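Local coordinates for nitrogenase molybdenum-iron protein alpha chain (PDB 4WES) that forms, with the beta chain, the molybdenum-iron component of nitrogenase, which reduces dinitrogen to ammonium using electrons and ATP, at residues Cys262-Asn267 and Phe369-Asp374; Gly52-Gly57 and Gln182-His187. All coordinates share one frame; numbering follows the deposited sequence.

Contact 1: Cys262-Asn267 and Phe369-Asp374; sequences CHRSIN and FAHRDD. With ICS (iron-sulfur-molybdenum cluster with interstitial carbon), chain F.
Arg264 reaches from the first turn of helix 263-277 to the start of helix 372-376 and touches Phe369, Ala370, His371, Asp373 and Asp374. Its CB lies near Asp374 OD1, and CG, anti to the backbone N (chi1 -180°), meets the rim of the Phe369 ring at CE1. CD packs over the face of His371, 3.9 Å from the ring centroid. Beyond it CZ lies over the centre of the same ring, 3.4 Å from His371 ND1, so guanidinium and imidazole are stacked almost parallel, 5° apart. In the guanidinium plane NH1 gives a short, nearly straight bond to Asp374 OD2 (2.8 Å) and a weak one to Asp373 OD2 (3.3 Å); NH2 is bonded to Tyr268 OH and to a water shared with Asn267 and Asp373.

Asp374 is gripped at both oxygens. OD2 receives Arg264 NH1 on its syn side and His371 N on its anti lone pair, while OD1 takes His263 ND1 at 2.8 Å and a water that also binds Arg264 N. His371 NE2 is bonded in turn to Ser183 OG.

Beside this salt-bridge network Cys262 SG binds iron FE1 of the cofactor at 2.3 Å and, as N-cap of the helix, accepts from Ser265 N. Phe369 CZ approaches sulfur S2B to 3.4 Å and is another wall of the iron-molybdenum cofactor pocket of nitrogenase.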
loop_
_atom_site.group_PDB
_atom_site.type_symbol
_atom_site.label_atom_id
_atom_site.label_comp_id
_atom_site.label_asym_id
_atom_site.label_seq_id
_atom_site.Cartn_x
_atom_site.Cartn_y
_atom_site.Cartn_z
ATOM N N CYS A 262 4.535 16.540 -37.385
ATOM C CA CYS A 262 3.151 16.197 -37.671
ATOM C C CYS A 262 2.637 17.055 -38.826
ATOM O O CYS A 262 2.342 18.252 -38.634
ATOM C CB CYS A 262 2.245 16.408 -36.457
ATOM S SG CYS A 262 0.554 16.073 -36.917
ATOM N N HIS A 263 2.550 16.474 -40.020
ATOM C CA HIS A 263 2.037 17.234 -41.146
ATOM C C HIS A 263 0.606 17.701 -40.932
ATOM O O HIS A 263 0.256 18.861 -41.194
ATOM C CB HIS A 263 2.147 16.415 -42.436
ATOM C CG HIS A 263 1.517 17.076 -43.614
ATOM N ND1 HIS A 263 0.247 16.766 -44.059
ATOM C CD2 HIS A 263 1.974 18.054 -44.442
ATOM C CE1 HIS A 263 -0.036 17.526 -45.106
ATOM N NE2 HIS A 263 0.988 18.330 -45.356
ATOM N N ARG A 264 -0.275 16.795 -40.501
ATOM C CA ARG A 264 -1.682 17.095 -40.471
ATOM C C ARG A 264 -1.998 18.320 -39.608
ATOM O O ARG A 264 -2.787 19.180 -40.002
ATOM C CB ARG A 264 -2.461 15.856 -39.949
ATOM C CG ARG A 264 -3.963 16.006 -39.861
ATOM C CD ARG A 264 -4.683 16.146 -41.185
ATOM N NE ARG A 264 -4.692 17.509 -41.716
ATOM C CZ ARG A 264 -4.390 17.882 -42.947
ATOM N NH1 ARG A 264 -3.857 17.058 -43.825
ATOM N NH2 ARG A 264 -4.559 19.158 -43.268
ATOM N N SER A 265 -1.424 18.377 -38.392
ATOM C CA SER A 265 -1.858 19.388 -37.459
ATOM C C SER A 265 -1.269 20.769 -37.716
ATOM O O SER A 265 -1.844 21.754 -37.250
ATOM C CB SER A 265 -1.524 19.016 -36.009
ATOM O OG SER A 265 -0.117 19.007 -35.777
ATOM N N ILE A 266 -0.145 20.857 -38.444
ATOM C CA ILE A 266 0.605 22.115 -38.494
ATOM C C ILE A 266 0.911 22.590 -39.882
ATOM O O ILE A 266 1.535 23.661 -40.055
ATOM C CB ILE A 266 1.930 22.024 -37.658
ATOM C CG1 ILE A 266 2.315 23.341 -36.980
ATOM C CG2 ILE A 266 3.034 21.390 -38.465
ATOM C CD1 ILE A 266 1.308 23.825 -35.951
ATOM N N ASN A 267 0.550 21.824 -40.916
ATOM C CA ASN A 267 0.924 22.207 -42.273
ATOM C C ASN A 267 0.338 23.564 -42.664
ATOM O O ASN A 267 0.905 24.257 -43.511
ATOM C CB ASN A 267 0.597 21.147 -43.343
ATOM C CG ASN A 267 -0.885 21.002 -43.658
ATOM O OD1 ASN A 267 -1.313 21.464 -44.716
ATOM N ND2 ASN A 267 -1.645 20.362 -42.781
ATOM N N PHE A 369 -8.314 10.520 -38.667
ATOM C CA PHE A 369 -8.845 11.795 -39.182
ATOM C C PHE A 369 -7.930 12.490 -40.177
ATOM O O PHE A 369 -8.157 13.647 -40.530
ATOM C CB PHE A 369 -9.158 12.741 -37.987
ATOM C CG PHE A 369 -7.989 12.942 -37.057
ATOM C CD1 PHE A 369 -6.860 13.657 -37.444
ATOM C CD2 PHE A 369 -8.017 12.381 -35.800
ATOM C CE1 PHE A 369 -5.774 13.736 -36.637
ATOM C CE2 PHE A 369 -6.922 12.496 -34.959
ATOM C CZ PHE A 369 -5.794 13.135 -35.388
ATOM N N ALA A 370 -6.885 11.801 -40.637
ATOM C CA ALA A 370 -6.006 12.375 -41.638
ATOM C C ALA A 370 -6.785 12.636 -42.925
ATOM O O ALA A 370 -7.864 12.097 -43.158
ATOM C CB ALA A 370 -4.841 11.439 -41.918
ATOM N N HIS A 371 -6.187 13.442 -43.793
ATOM C CA HIS A 371 -6.793 13.799 -45.045
ATOM C C HIS A 371 -6.128 12.994 -46.175
ATOM O O HIS A 371 -5.107 12.331 -45.959
ATOM C CB HIS A 371 -6.689 15.307 -45.321
ATOM C CG HIS A 371 -7.311 16.173 -44.270
ATOM N ND1 HIS A 371 -7.433 17.532 -44.451
ATOM C CD2 HIS A 371 -7.752 15.931 -43.012
ATOM C CE1 HIS A 371 -7.949 18.075 -43.363
ATOM N NE2 HIS A 371 -8.152 17.132 -42.470
ATOM N N ARG A 372 -6.660 13.108 -47.398
ATOM C CA ARG A 372 -6.092 12.341 -48.504
ATOM C C ARG A 372 -4.609 12.638 -48.686
ATOM O O ARG A 372 -3.852 11.736 -49.055
ATOM C CB ARG A 372 -6.850 12.609 -49.802
ATOM C CG ARG A 372 -8.175 11.859 -49.902
ATOM C CD ARG A 372 -8.830 12.079 -51.252
ATOM N NE ARG A 372 -7.970 11.608 -52.326
ATOM C CZ ARG A 372 -7.786 12.245 -53.461
ATOM N NH1 ARG A 372 -8.526 13.294 -53.786
ATOM N NH2 ARG A 372 -6.872 11.798 -54.294
ATOM N N ASP A 373 -4.174 13.883 -48.452
ATOM C CA ASP A 373 -2.764 14.216 -48.616
ATOM C C ASP A 373 -1.850 13.449 -47.656
ATOM O O ASP A 373 -0.663 13.188 -47.981
ATOM C CB ASP A 373 -2.487 15.734 -48.567
ATOM C CG ASP A 373 -3.273 16.493 -47.497
ATOM O OD1 ASP A 373 -4.488 16.300 -47.344
ATOM O OD2 ASP A 373 -2.636 17.372 -46.886
ATOM N N ASP A 374 -2.316 13.167 -46.441
ATOM C CA ASP A 374 -1.504 12.376 -45.511
ATOM C C ASP A 374 -1.359 10.928 -45.975
ATOM O O ASP A 374 -0.341 10.290 -45.704
ATOM C CB ASP A 374 -2.097 12.417 -44.117
ATOM C CG ASP A 374 -2.235 13.845 -43.615
ATOM O OD1 ASP A 374 -1.199 14.467 -43.310
ATOM O OD2 ASP A 374 -3.383 14.317 -43.591
HETATM FE FE1 ICS F . -0.332 15.233 -34.990
HETATM MO MO1 ICS F . -3.486 11.424 -30.097
HETATM FE FE2 ICS F . -2.613 14.857 -33.676
HETATM FE FE3 ICS F . -0.280 14.567 -32.403
HETATM FE FE4 ICS F . -1.016 12.820 -34.265
HETATM FE FE5 ICS F . -2.212 11.402 -32.469
HETATM FE FE6 ICS F . -3.750 13.445 -31.844
HETATM FE FE7 ICS F . -1.488 13.128 -30.621
HETATM C CX ICS F . -1.871 13.355 -32.594
HETATM S S1A ICS F . -2.187 14.108 -35.766
HETATM S S1B ICS F . -4.455 11.366 -32.225
HETATM S S2A ICS F . -1.103 16.510 -33.296
HETATM S S2B ICS F . -4.686 15.107 -32.907
HETATM S S3A ICS F . -1.242 10.602 -34.341
HETATM S S3B ICS F . -3.421 13.758 -29.669
HETATM S S4A ICS F . 1.084 13.704 -33.995
HETATM S S4B ICS F . -1.236 10.922 -30.512
HETATM S S5A ICS F . 0.274 14.397 -30.245
HETATM O O HOH W 1 0.166 13.861 -41.004
HETATM O O HOH W 2 -3.425 19.799 -45.961
#

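Contact 2: Gly52-Gly57 and Gln182-His187; sequences GCAYAG and QSAGHH. With CLF (Fe(8)-S(7) cluster), chain H; HCA (3-hydroxy-3-carboxy-adipic acid), chain E; ICS (iron-sulfur-molybdenum cluster with interstitial carbon), chain F.
Gly57 and Gly185 bring the first turns of helices 54-63 and 182-196 into backbone contact, with CA atoms only 4.0 Å apart for Ala54 and Gly185 and 4.2 Å for Gly57 and Gln182. The lack of side chains at Gly57 and Gly185 allows Gln182 O and Ala54 O to come this near. CA-H...O contacts line the close backbone approach: Gly185 CA sits 3.1 Å from Ala54 O, Gln182 CA points its hydrogen at Cys53 O, and Gly57 CA faces Gln182 O in a nearly straight line (172° at the hydrogen). Beside them the methyls of Ala54 and Ala184 touch.

Gln182 carries most of the side-chain contact. Its chain bends at chi2 (94°), which turns CD toward Gly52, and the amide then works in two directions. OE1 accepts from Gly52 N at 2.9 Å, the donor standing well above the carbonyl plane, whereas NE2 donates to homocitrate O1 at 2.9 Å and is also bonded to Glu368. Ala56 CB meets another oxygen of the same homocitrate carboxylate, O2, and the same methyl touches Gln182 CG.

The His186 ring meets Gly57 O at its CD2 edge and sulfur S2B of the iron-molybdenum cofactor at NE2 (3.2 Å), both near the ring plane. On the other flank Cys53 SG binds iron FE3 of the P-cluster at 2.3 Å and caps its helix by accepting from Ala56 N; Tyr55 CB lies against sulfur S3A. Gln46 of the beta chain is bonded to Gly52 O. With Cys53 at one cluster and Gln182 and His186 at homocitrate and the other, the helix packing lies between the P-cluster and the iron-molybdenum cofactor of the nitrogenase MoFe protein.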
loop_
_atom_site.group_PDB
_atom_site.type_symbol
_atom_site.label_atom_id
_atom_site.label_comp_id
_atom_site.label_asym_id
_atom_site.label_seq_id
_atom_site.Cartn_x
_atom_site.Cartn_y
_atom_site.Cartn_z
ATOM N N GLY A 52 -12.382 11.912 -32.018
ATOM C CA GLY A 52 -12.849 12.962 -31.125
ATOM C C GLY A 52 -13.377 14.151 -31.884
ATOM O O GLY A 52 -13.813 14.034 -33.021
ATOM N N CYS A 53 -13.325 15.305 -31.223
ATOM C CA CYS A 53 -14.005 16.496 -31.695
ATOM C C CYS A 53 -13.050 17.650 -31.984
ATOM O O CYS A 53 -11.845 17.613 -31.691
ATOM C CB CYS A 53 -15.046 16.964 -30.691
ATOM S SG CYS A 53 -14.300 17.562 -29.145
ATOM N N ALA A 54 -13.593 18.731 -32.554
ATOM C CA ALA A 54 -12.764 19.892 -32.904
ATOM C C ALA A 54 -12.174 20.592 -31.686
ATOM O O ALA A 54 -11.089 21.145 -31.768
ATOM C CB ALA A 54 -13.576 20.880 -33.721
ATOM N N TYR A 55 -12.868 20.567 -30.555
ATOM C CA TYR A 55 -12.360 21.160 -29.344
ATOM C C TYR A 55 -11.125 20.410 -28.861
ATOM O O TYR A 55 -10.119 21.006 -28.474
ATOM C CB TYR A 55 -13.441 21.198 -28.255
ATOM C CG TYR A 55 -12.900 21.338 -26.866
ATOM C CD1 TYR A 55 -12.628 20.229 -26.090
ATOM C CD2 TYR A 55 -12.612 22.591 -26.323
ATOM C CE1 TYR A 55 -12.110 20.336 -24.838
ATOM C CE2 TYR A 55 -12.082 22.706 -25.063
ATOM C CZ TYR A 55 -11.826 21.594 -24.293
ATOM O OH TYR A 55 -11.333 21.726 -23.027
ATOM N N ALA A 56 -11.145 19.068 -28.947
ATOM C CA ALA A 56 -9.963 18.284 -28.622
ATOM C C ALA A 56 -8.797 18.707 -29.496
ATOM O O ALA A 56 -7.692 18.941 -29.019
ATOM C CB ALA A 56 -10.273 16.794 -28.785
ATOM N N GLY A 57 -9.032 18.810 -30.817
ATOM C CA GLY A 57 -7.954 19.154 -31.726
ATOM C C GLY A 57 -7.367 20.536 -31.502
ATOM O O GLY A 57 -6.173 20.773 -31.719
ATOM N N GLN A 182 -11.036 15.679 -34.829
ATOM C CA GLN A 182 -10.026 16.580 -34.272
ATOM C C GLN A 182 -9.427 17.514 -35.314
ATOM O O GLN A 182 -8.932 18.605 -34.956
ATOM C CB GLN A 182 -8.903 15.784 -33.623
ATOM C CG GLN A 182 -9.278 14.933 -32.404
ATOM C CD GLN A 182 -9.615 13.492 -32.768
ATOM O OE1 GLN A 182 -10.418 13.250 -33.648
ATOM N NE2 GLN A 182 -9.063 12.549 -32.034
ATOM N N SER A 183 -9.391 17.088 -36.568
ATOM C CA SER A 183 -8.728 17.861 -37.601
ATOM C C SER A 183 -9.199 19.320 -37.682
ATOM O O SER A 183 -8.363 20.227 -37.816
ATOM C CB SER A 183 -8.874 17.175 -38.954
ATOM O OG SER A 183 -8.359 18.000 -39.971
ATOM N N ALA A 184 -10.514 19.536 -37.658
ATOM C CA ALA A 184 -11.005 20.917 -37.749
ATOM C C ALA A 184 -10.396 21.795 -36.658
ATOM O O ALA A 184 -10.146 22.993 -36.858
ATOM C CB ALA A 184 -12.514 20.935 -37.710
ATOM N N GLY A 185 -10.224 21.211 -35.477
ATOM C CA GLY A 185 -9.620 21.951 -34.381
ATOM C C GLY A 185 -8.177 22.367 -34.640
ATOM O O GLY A 185 -7.767 23.448 -34.249
ATOM N N HIS A 186 -7.410 21.515 -35.313
ATOM C CA HIS A 186 -6.071 21.914 -35.700
ATOM C C HIS A 186 -6.134 23.160 -36.568
ATOM O O HIS A 186 -5.382 24.126 -36.378
ATOM C CB HIS A 186 -5.373 20.866 -36.561
ATOM C CG HIS A 186 -5.241 19.505 -35.963
ATOM N ND1 HIS A 186 -5.098 18.395 -36.773
ATOM C CD2 HIS A 186 -5.225 19.080 -34.681
ATOM C CE1 HIS A 186 -4.963 17.345 -35.988
ATOM N NE2 HIS A 186 -5.059 17.720 -34.730
ATOM N N HIS A 187 -7.031 23.123 -37.556
ATOM C CA HIS A 187 -7.100 24.221 -38.530
ATOM C C HIS A 187 -7.502 25.524 -37.812
ATOM O O HIS A 187 -6.921 26.586 -38.031
ATOM C CB HIS A 187 -8.079 23.837 -39.619
ATOM C CG HIS A 187 -8.020 24.702 -40.833
ATOM N ND1 HIS A 187 -8.556 24.303 -42.026
ATOM C CD2 HIS A 187 -7.456 25.902 -41.057
ATOM C CE1 HIS A 187 -8.352 25.225 -42.945
ATOM N NE2 HIS A 187 -7.691 26.211 -42.375
HETATM FE FE1 CLF H . -18.604 18.940 -27.334
HETATM FE FE2 CLF H . -17.962 16.811 -26.198
HETATM FE FE3 CLF H . -15.986 18.059 -27.673
HETATM FE FE4 CLF H . -16.916 19.065 -25.332
HETATM S S1 CLF H . -19.243 18.602 -25.061
HETATM S S2A CLF H . -17.903 17.032 -28.480
HETATM S S4A CLF H . -15.755 17.123 -25.603
HETATM S S3A CLF H . -16.679 20.256 -27.301
HETATM FE FE5 CLF H . -17.629 18.606 -21.989
HETATM FE FE6 CLF H . -21.243 18.639 -22.118
HETATM FE FE7 CLF H . -19.481 16.803 -21.076
HETATM FE FE8 CLF H . -19.463 16.640 -23.762
HETATM S S2B CLF H . -19.427 19.084 -20.792
HETATM S S3B CLF H . -21.294 16.349 -22.445
HETATM S S4B CLF H . -17.628 16.347 -22.377
HETATM C C1 HCA E . -7.482 13.220 -28.493
HETATM C C2 HCA E . -6.306 12.940 -27.554
HETATM C C3 HCA E . -5.616 11.601 -27.802
HETATM C C4 HCA E . -6.387 10.420 -27.179
HETATM C C5 HCA E . -5.489 9.172 -27.242
HETATM C C6 HCA E . -6.115 7.814 -27.139
HETATM C C7 HCA E . -4.224 11.636 -27.167
HETATM O O1 HCA E . -7.535 12.647 -29.590
HETATM O O2 HCA E . -8.338 14.045 -28.131
HETATM O O3 HCA E . -5.500 6.928 -26.468
HETATM O O4 HCA E . -7.198 7.592 -27.723
HETATM O O5 HCA E . -3.255 11.322 -27.892
HETATM O O6 HCA E . -4.125 11.912 -25.963
HETATM O O7 HCA E . -5.494 11.356 -29.195
HETATM FE FE1 ICS F . -0.332 15.233 -34.990
HETATM MO MO1 ICS F . -3.486 11.424 -30.097
HETATM FE FE2 ICS F . -2.613 14.857 -33.676
HETATM FE FE3 ICS F . -0.280 14.567 -32.403
HETATM FE FE4 ICS F . -1.016 12.820 -34.265
HETATM FE FE5 ICS F . -2.212 11.402 -32.469
HETATM FE FE6 ICS F . -3.750 13.445 -31.844
HETATM FE FE7 ICS F . -1.488 13.128 -30.621
HETATM C CX ICS F . -1.871 13.355 -32.594
HETATM S S1A ICS F . -2.187 14.108 -35.766
HETATM S S1B ICS F . -4.455 11.366 -32.225
HETATM S S2A ICS F . -1.103 16.510 -33.296
HETATM S S2B ICS F . -4.686 15.107 -32.907
HETATM S S3A ICS F . -1.242 10.602 -34.341
HETATM S S3B ICS F . -3.421 13.758 -29.669
HETATM S S4A ICS F . 1.084 13.704 -33.995
HETATM S S4B ICS F . -1.236 10.922 -30.512
HETATM S S5A ICS F . 0.274 14.397 -30.245
#

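Contacts 1 and 2, with centres 12 Å apart, meet at the iron-molybdenum cofactor. Helix 182-196 is the bridge: Ser183 OG lies 2.7 Å from His371 NE2, a probable hydrogen bond, and the His186 ring touches both Ser265 and Phe369, its ND1 3.5 Å from Ser265 CA and its CE1 3.8 Å from Phe369 CE1. Phe369 CD2 also lies 3.3 Å from Gln182 OE1. Phe369 of contact 1 and His186 of contact 2 approach the same cluster sulfur, S2B. Contact 1 supplies the cysteine ligand of the cofactor; contact 2 donates a hydrogen bond to homocitrate, which chelates the molybdenum through O5 and O7, and extends to the P-cluster.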